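Long-range contact in FeeM (PDB 2G0B), which is an N-acyl amino acid synthase that probably transfers fatty acyl chains from an acyl carrier protein to the amino group of tyrosine: residues A[7-21]-A[51-63]. Residues are numbered along the deposited sequence; the frame is centred on the assembly and turned at random.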
ATOM      1  N   LYS A   7      -2.498  12.077  16.024  1.00 39.76           N
ATOM      2  CA  LYS A   7      -2.050  11.106  15.021  1.00 39.78           C
ATOM      3  C   LYS A   7      -0.835  11.609  14.252  1.00 39.71           C
ATOM      4  O   LYS A   7      -0.873  12.683  13.664  1.00 39.67           O
ATOM      5  CB  LYS A   7      -3.188  10.748  14.039  1.00 39.87           C
ATOM      6  CG  LYS A   7      -4.579  10.659  14.659  1.00 39.95           C
ATOM      7  CD  LYS A   7      -4.766   9.351  15.398  1.00 40.34           C
ATOM      8  CE  LYS A   7      -6.220   8.954  15.453  1.00 40.85           C
ATOM      9  NZ  LYS A   7      -6.372   7.475  15.469  1.00 41.05           N
ATOM     10  N   VAL A   8       0.244  10.827  14.259  1.00 39.63           N
ATOM     11  CA  VAL A   8       1.466  11.199  13.538  1.00 39.59           C
ATOM     12  C   VAL A   8       1.790  10.209  12.420  1.00 39.52           C
ATOM     13  O   VAL A   8       1.940   9.024  12.667  1.00 39.48           O
ATOM     14  CB  VAL A   8       2.707  11.307  14.487  1.00 39.66           C
ATOM     15  CG1 VAL A   8       3.909  11.872  13.740  1.00 39.66           C
ATOM     16  CG2 VAL A   8       2.398  12.149  15.707  1.00 39.53           C
ATOM     17  N   ALA A   9       1.900  10.708  11.194  1.00 39.57           N
ATOM     18  CA  ALA A   9       2.336   9.893  10.063  1.00 39.62           C
ATOM     19  C   ALA A   9       3.735  10.312   9.599  1.00 39.74           C
ATOM     20  O   ALA A   9       3.962  11.478   9.268  1.00 39.81           O
ATOM     21  CB  ALA A   9       1.347   9.993   8.927  1.00 39.55           C
ATOM     22  N   ARG A  10       4.671   9.359   9.585  1.00 39.80           N
ATOM     23  CA  ARG A  10       6.061   9.641   9.185  1.00 39.96           C
ATOM     24  C   ARG A  10       6.790   8.430   8.553  1.00 40.04           C
ATOM     25  O   ARG A  10       6.292   7.309   8.591  1.00 40.08           O
ATOM     26  CB  ARG A  10       6.858  10.182  10.369  1.00 39.89           C
ATOM     27  CG  ARG A  10       7.121   9.171  11.434  1.00 39.73           C
ATOM     28  CD  ARG A  10       8.077   9.641  12.476  1.00 39.74           C
ATOM     29  NE  ARG A  10       8.464   8.553  13.355  1.00 39.68           N
ATOM     30  CZ  ARG A  10       8.086   8.447  14.619  1.00 40.31           C
ATOM     31  NH1 ARG A  10       7.305   9.371  15.176  1.00 40.64           N
ATOM     32  NH2 ARG A  10       8.487   7.418  15.336  1.00 40.55           N
ATOM     33  N   ILE A  11       7.959   8.682   7.960  1.00 40.05           N
ATOM     34  CA  ILE A  11       8.787   7.617   7.400  1.00 40.13           C
ATOM     35  C   ILE A  11       9.391   6.822   8.540  1.00 40.10           C
ATOM     36  O   ILE A  11       9.876   7.398   9.497  1.00 40.28           O
ATOM     37  CB  ILE A  11       9.912   8.214   6.491  1.00 40.21           C
ATOM     38  CG1 ILE A  11       9.320   8.729   5.171  1.00 40.46           C
ATOM     39  CG2 ILE A  11      11.011   7.184   6.216  1.00 40.10           C
ATOM     40  CD1 ILE A  11      10.287   9.549   4.307  1.00 40.47           C
ATOM     41  N   LEU A  12       9.323   5.502   8.460  1.00 40.05           N
ATOM     42  CA  LEU A  12       9.909   4.666   9.496  1.00 40.13           C
ATOM     43  C   LEU A  12      11.392   4.421   9.223  1.00 40.20           C
ATOM     44  O   LEU A  12      11.755   3.869   8.186  1.00 40.40           O
ATOM     45  CB  LEU A  12       9.141   3.351   9.626  1.00 40.08           C
ATOM     46  CG  LEU A  12       7.676   3.484  10.047  1.00 40.08           C
ATOM     47  CD1 LEU A  12       7.124   2.142  10.408  1.00 40.47           C
ATOM     48  CD2 LEU A  12       7.507   4.454  11.211  1.00 39.69           C
ATOM     49  N   VAL A  13      12.242   4.835  10.161  1.00 40.26           N
ATOM     50  CA  VAL A  13      13.699   4.804   9.961  1.00 40.26           C
ATOM     51  C   VAL A  13      14.415   3.866  10.951  1.00 40.20           C
ATOM     52  O   VAL A  13      15.271   3.073  10.553  1.00 40.12           O
ATOM     53  CB  VAL A  13      14.310   6.241  10.023  1.00 40.29           C
ATOM     54  CG1 VAL A  13      15.839   6.204   9.956  1.00 40.63           C
ATOM     55  CG2 VAL A  13      13.755   7.106   8.897  1.00 40.21           C
ATOM     56  N   ALA A  14      14.052   3.956  12.229  1.00 40.20           N
ATOM     57  CA  ALA A  14      14.658   3.118  13.270  1.00 40.16           C
ATOM     58  C   ALA A  14      14.260   1.628  13.139  1.00 40.11           C
ATOM     59  O   ALA A  14      13.097   1.322  12.910  1.00 40.05           O
ATOM     60  CB  ALA A  14      14.298   3.651  14.641  1.00 40.08           C
ATOM     61  N   PRO A  15      15.238   0.719  13.275  1.00 40.13           N
ATOM     62  CA  PRO A  15      14.997  -0.734  13.186  1.00 40.10           C
ATOM     63  C   PRO A  15      13.857  -1.267  14.064  1.00 40.08           C
ATOM     64  O   PRO A  15      13.183  -2.208  13.656  1.00 40.04           O
ATOM     65  CB  PRO A  15      16.328  -1.328  13.640  1.00 40.05           C
ATOM     66  CG  PRO A  15      17.320  -0.322  13.242  1.00 40.14           C
ATOM     67  CD  PRO A  15      16.671   1.013  13.477  1.00 40.14           C
ATOM     68  N   ASN A  16      13.653  -0.676  15.240  1.00 40.18           N
ATOM     69  CA  ASN A  16      12.570  -1.092  16.136  1.00 40.20           C
ATOM     70  C   ASN A  16      11.174  -0.651  15.663  1.00 40.10           C
ATOM     71  O   ASN A  16      10.174  -1.292  15.985  1.00 39.94           O
ATOM     72  CB  ASN A  16      12.843  -0.656  17.591  1.00 40.26           C
ATOM     73  CG  ASN A  16      12.889   0.864  17.768  1.00 40.60           C
ATOM     74  OD1 ASN A  16      12.802   1.622  16.807  1.00 41.12           O
ATOM     75  ND2 ASN A  16      13.022   1.306  19.013  1.00 40.93           N
ATOM     76  N   GLU A  17      11.132   0.439  14.891  1.00 40.10           N
ATOM     77  CA  GLU A  17       9.890   0.928  14.291  1.00 40.15           C
ATOM     78  C   GLU A  17       9.474   0.054  13.125  1.00 40.22           C
ATOM     79  O   GLU A  17       8.286  -0.182  12.911  1.00 40.38           O
ATOM     80  CB  GLU A  17      10.046   2.368  13.822  1.00 40.08           C
ATOM     81  CG  GLU A  17      10.503   3.311  14.916  1.00 40.43           C
ATOM     82  CD  GLU A  17      10.220   4.777  14.618  1.00 40.80           C
ATOM     83  OE1 GLU A  17      10.031   5.148  13.437  1.00 40.98           O
ATOM     84  OE2 GLU A  17      10.209   5.570  15.578  1.00 41.02           O
ATOM     85  N   ARG A  18      10.457  -0.434  12.381  1.00 40.21           N
ATOM     86  CA  ARG A  18      10.205  -1.299  11.245  1.00 40.19           C
ATOM     87  C   ARG A  18       9.820  -2.704  11.683  1.00 40.19           C
ATOM     88  O   ARG A  18       9.035  -3.377  11.004  1.00 40.24           O
ATOM     89  CB  ARG A  18      11.420  -1.337  10.338  1.00 40.23           C
ATOM     90  CG  ARG A  18      11.413  -0.252   9.309  1.00 40.30           C
ATOM     91  CD  ARG A  18      12.202  -0.581   8.072  1.00 41.05           C
ATOM     92  NE  ARG A  18      13.637  -0.652   8.354  1.00 41.61           N
ATOM     93  CZ  ARG A  18      14.433   0.406   8.498  1.00 41.29           C
ATOM     94  NH1 ARG A  18      13.944   1.639   8.379  1.00 41.17           N
ATOM     95  NH2 ARG A  18      15.721   0.230   8.759  1.00 40.99           N
ATOM     96  N   ASP A  19      10.376  -3.140  12.815  1.00 40.09           N
ATOM     97  CA  ASP A  19      10.018  -4.420  13.425  1.00 40.15           C
ATOM     98  C   ASP A  19       8.573  -4.374  13.886  1.00 40.13           C
ATOM     99  O   ASP A  19       7.830  -5.351  13.737  1.00 40.10           O
ATOM    100  CB  ASP A  19      10.909  -4.708  14.640  1.00 40.21           C
ATOM    101  CG  ASP A  19      12.271  -5.268  14.267  1.00 40.28           C
ATOM    102  OD1 ASP A  19      12.465  -5.734  13.120  1.00 40.50           O
ATOM    103  OD2 ASP A  19      13.215  -5.287  15.078  1.00 40.46           O
ATOM    104  N   ALA A  20       8.193  -3.229  14.467  1.00 40.12           N
ATOM    105  CA  ALA A  20       6.843  -3.001  14.964  1.00 40.17           C
ATOM    106  C   ALA A  20       5.853  -2.921  13.818  1.00 40.14           C
ATOM    107  O   ALA A  20       4.707  -3.354  13.949  1.00 40.23           O
ATOM    108  CB  ALA A  20       6.791  -1.732  15.799  1.00 40.10           C
ATOM    109  N   ALA A  21       6.302  -2.363  12.697  1.00 40.10           N
ATOM    110  CA  ALA A  21       5.493  -2.299  11.492  1.00 40.05           C
ATOM    111  C   ALA A  21       5.223  -3.705  10.964  1.00 40.08           C
ATOM    112  O   ALA A  21       4.086  -4.039  10.649  1.00 40.18           O
ATOM    113  CB  ALA A  21       6.170  -1.447  10.445  1.00 39.94           C
ATOM    114  N   THR A  51       9.138   2.481   4.021  1.00 40.06           N
ATOM    115  CA  THR A  51       8.035   2.183   4.935  1.00 40.00           C
ATOM    116  C   THR A  51       7.550   3.436   5.673  1.00 40.07           C
ATOM    117  O   THR A  51       8.346   4.196   6.230  1.00 40.10           O
ATOM    118  CB  THR A  51       8.448   1.095   5.955  1.00 40.00           C
ATOM    119  OG1 THR A  51       8.836  -0.099   5.268  1.00 40.04           O
ATOM    120  CG2 THR A  51       7.250   0.653   6.792  1.00 39.93           C
ATOM    121  N   PHE A  52       6.239   3.646   5.662  1.00 40.05           N
ATOM    122  CA  PHE A  52       5.619   4.723   6.412  1.00 40.09           C
ATOM    123  C   PHE A  52       4.913   4.140   7.631  1.00 40.15           C
ATOM    124  O   PHE A  52       4.601   2.945   7.663  1.00 40.32           O
ATOM    125  CB  PHE A  52       4.619   5.482   5.541  1.00 40.03           C
ATOM    126  CG  PHE A  52       5.218   6.066   4.306  1.00 40.03           C
ATOM    127  CD1 PHE A  52       5.958   7.238   4.361  1.00 40.40           C
ATOM    128  CD2 PHE A  52       5.046   5.448   3.083  1.00 40.10           C
ATOM    129  CE1 PHE A  52       6.518   7.783   3.208  1.00 40.41           C
ATOM    130  CE2 PHE A  52       5.604   5.984   1.931  1.00 40.32           C
ATOM    131  CZ  PHE A  52       6.344   7.152   1.995  1.00 40.30           C
ATOM    132  N   GLY A  53       4.674   4.976   8.635  1.00 39.97           N
ATOM    133  CA  GLY A  53       4.009   4.543   9.839  1.00 39.88           C
ATOM    134  C   GLY A  53       3.007   5.555  10.345  1.00 39.98           C
ATOM    135  O   GLY A  53       3.069   6.733  10.008  1.00 40.01           O
ATOM    136  N   LEU A  54       2.082   5.082  11.164  1.00 39.96           N
ATOM    137  CA  LEU A  54       1.037   5.907  11.713  1.00 39.89           C
ATOM    138  C   LEU A  54       0.997   5.685  13.197  1.00 39.91           C
ATOM    139  O   LEU A  54       0.815   4.559  13.657  1.00 40.00           O
ATOM    140  CB  LEU A  54      -0.302   5.533  11.087  1.00 39.96           C
ATOM    141  CG  LEU A  54      -1.499   6.462  11.290  1.00 39.96           C
ATOM    142  CD1 LEU A  54      -1.153   7.908  10.997  1.00 39.80           C
ATOM    143  CD2 LEU A  54      -2.649   6.011  10.430  1.00 39.81           C
ATOM    144  N   PHE A  55       1.149   6.773  13.946  1.00 39.95           N
ATOM    145  CA  PHE A  55       1.300   6.719  15.394  1.00 39.82           C
ATOM    146  C   PHE A  55       0.146   7.365  16.138  1.00 39.85           C
ATOM    147  O   PHE A  55      -0.223   8.511  15.866  1.00 39.70           O
ATOM    148  CB  PHE A  55       2.598   7.407  15.816  1.00 39.81           C
ATOM    149  CG  PHE A  55       3.829   6.741  15.312  1.00 39.75           C
ATOM    150  CD1 PHE A  55       4.353   7.069  14.070  1.00 39.57           C
ATOM    151  CD2 PHE A  55       4.489   5.805  16.088  1.00 39.66           C
ATOM    152  CE1 PHE A  55       5.467   6.458  13.610  1.00 39.25           C
ATOM    153  CE2 PHE A  55       5.616   5.198  15.630  1.00 39.28           C
ATOM    154  CZ  PHE A  55       6.108   5.524  14.393  1.00 39.54           C
ATOM    155  N   ASN A  56      -0.404   6.632  17.098  1.00 39.95           N
ATOM    156  CA  ASN A  56      -1.357   7.191  18.033  1.00 40.13           C
ATOM    157  C   ASN A  56      -0.605   7.636  19.252  1.00 40.19           C
ATOM    158  O   ASN A  56      -0.342   6.835  20.152  1.00 40.21           O
ATOM    159  CB  ASN A  56      -2.395   6.153  18.438  1.00 40.22           C
ATOM    160  CG  ASN A  56      -3.741   6.758  18.710  1.00 40.33           C
ATOM    161  OD1 ASN A  56      -3.846   7.925  19.104  1.00 40.50           O
ATOM    162  ND2 ASN A  56      -4.798   5.968  18.502  1.00 40.43           N
ATOM    163  N   GLY A  57      -0.216   8.910  19.263  1.00 40.19           N
ATOM    164  CA  GLY A  57       0.530   9.481  20.358  1.00 40.11           C
ATOM    165  C   GLY A  57       1.763   8.677  20.666  1.00 40.19           C
ATOM    166  O   GLY A  57       1.981   8.282  21.822  1.00 40.26           O
ATOM    167  N   GLU A  58       2.524   8.378  19.613  1.00 40.20           N
ATOM    168  CA  GLU A  58       3.816   7.663  19.697  1.00 40.42           C
ATOM    169  C   GLU A  58       3.803   6.122  19.716  1.00 40.18           C
ATOM    170  O   GLU A  58       4.859   5.514  19.592  1.00 40.23           O
ATOM    171  CB  GLU A  58       4.709   8.212  20.814  1.00 40.53           C
ATOM    172  CG  GLU A  58       5.613   9.335  20.350  1.00 41.44           C
ATOM    173  CD  GLU A  58       6.061  10.188  21.496  1.00 43.10           C
ATOM    174  OE1 GLU A  58       5.367  10.184  22.540  1.00 44.53           O
ATOM    175  OE2 GLU A  58       7.114  10.856  21.372  1.00 43.74           O
ATOM    176  N   VAL A  59       2.640   5.495  19.890  1.00 40.10           N
ATOM    177  CA  VAL A  59       2.562   4.057  19.627  1.00 40.02           C
ATOM    178  C   VAL A  59       2.097   3.824  18.211  1.00 39.97           C
ATOM    179  O   VAL A  59       1.188   4.486  17.733  1.00 39.98           O
ATOM    180  CB  VAL A  59       1.747   3.219  20.685  1.00 39.92           C
ATOM    181  CG1 VAL A  59       1.799   3.856  22.043  1.00 40.21           C
ATOM    182  CG2 VAL A  59       0.331   2.992  20.251  1.00 40.31           C
ATOM    183  N   LEU A  60       2.792   2.930  17.521  1.00 40.00           N
ATOM    184  CA  LEU A  60       2.538   2.663  16.120  1.00 39.90           C
ATOM    185  C   LEU A  60       1.336   1.783  15.982  1.00 39.83           C
ATOM    186  O   LEU A  60       1.261   0.726  16.615  1.00 39.80           O
ATOM    187  CB  LEU A  60       3.759   1.992  15.489  1.00 39.98           C
ATOM    188  CG  LEU A  60       3.754   1.707  13.992  1.00 39.94           C
ATOM    189  CD1 LEU A  60       3.916   2.972  13.213  1.00 40.22           C
ATOM    190  CD2 LEU A  60       4.856   0.754  13.660  1.00 40.12           C
ATOM    191  N   TYR A  61       0.382   2.214  15.164  1.00 39.80           N
ATOM    192  CA  TYR A  61      -0.819   1.426  14.952  1.00 39.94           C
ATOM    193  C   TYR A  61      -1.091   1.063  13.509  1.00 40.02           C
ATOM    194  O   TYR A  61      -1.886   0.169  13.238  1.00 40.12           O
ATOM    195  CB  TYR A  61      -2.050   2.060  15.622  1.00 39.98           C
ATOM    196  CG  TYR A  61      -2.618   3.311  14.977  1.00 40.12           C
ATOM    197  CD1 TYR A  61      -3.659   3.231  14.044  1.00 40.00           C
ATOM    198  CD2 TYR A  61      -2.187   4.581  15.372  1.00 40.12           C
ATOM    199  CE1 TYR A  61      -4.218   4.379  13.487  1.00 40.12           C
ATOM    200  CE2 TYR A  61      -2.741   5.741  14.824  1.00 40.07           C
ATOM    201  CZ  TYR A  61      -3.758   5.631  13.885  1.00 40.30           C
ATOM    202  OH  TYR A  61      -4.309   6.758  13.327  1.00 40.28           O
ATOM    203  N   GLY A  62      -0.419   1.729  12.585  1.00 40.04           N
ATOM    204  CA  GLY A  62      -0.665   1.495  11.178  1.00 39.98           C
ATOM    205  C   GLY A  62       0.558   1.718  10.351  1.00 40.01           C
ATOM    206  O   GLY A  62       1.410   2.519  10.703  1.00 40.17           O
ATOM    207  N   THR A  63       0.652   1.007   9.238  1.00 40.08           N
ATOM    208  CA  THR A  63       1.828   1.088   8.386  1.00 40.00           C
ATOM    209  C   THR A  63       1.493   0.860   6.925  1.00 39.98           C
ATOM    210  O   THR A  63       0.507   0.203   6.602  1.00 40.05           O
ATOM    211  CB  THR A  63       2.910   0.094   8.861  1.00 40.00           C
ATOM    212  OG1 THR A  63       3.959   0.039   7.896  1.00 40.66           O
ATOM    213  CG2 THR A  63       2.383  -1.335   8.885  1.00 39.81           C
TER
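Thr51 O accepts a 2.8 Å bond from Leu12 N. Thr51 CG2 meets Leu12 CD1, while its hydroxyl bonds to Ser65. The Phe52 and Ile11 side chains run side by side, with Phe52 CE1 3.5 Å from Ile11 CG1. Gly53 pairs with Arg10 through two backbone bonds, and Leu12 CG packs on its N. Leu54 reaches Ala9 CB with CD1, on the face covered by helix 121-133.

Phe55 pairs likewise with Val8, Phe55 N lying 2.7 Å from Val8 O. The edge of its ring receives Leu12 CD2 at CZ. One face carries the Arg10 guanidinium, stacked with planes 20° apart and Arg10 CZ 3.9 Å from the ring centroid, an off-centre cation-pi contact. With CG between the backbone N and carbonyl carbon (chi1 70°) and the chain extended to NE, Arg10 brings this group over the ring. Arg10 NH2 forms a salt bridge with Glu17 OE2, which lies near the guanidinium plane.

Strand 7-11 is an antiparallel edge strand of the mixed sheet, in a protein of the acetyltransferase clan, and helix 15-31 follows it over the face that carries Phe55, away from helix 121-133. A type I' turn from Asn56 to Val59 joins strands 49-56 and 59-68. Leu60 puts CD1 over the other face of Phe55, and CD2 touches Ala20 CB at 3.8 Å. Tyr61 OH accepts a bond from Lys7 NZ (3.1 Å), and its ring also meets Tyr107. A classic beta bulge sets Tyr61 and Gly62 against Leu54, whose O accepts from both backbone N atoms. Thr63 rests against Ala21 CB, and its OG1 bonds to Phe52 O.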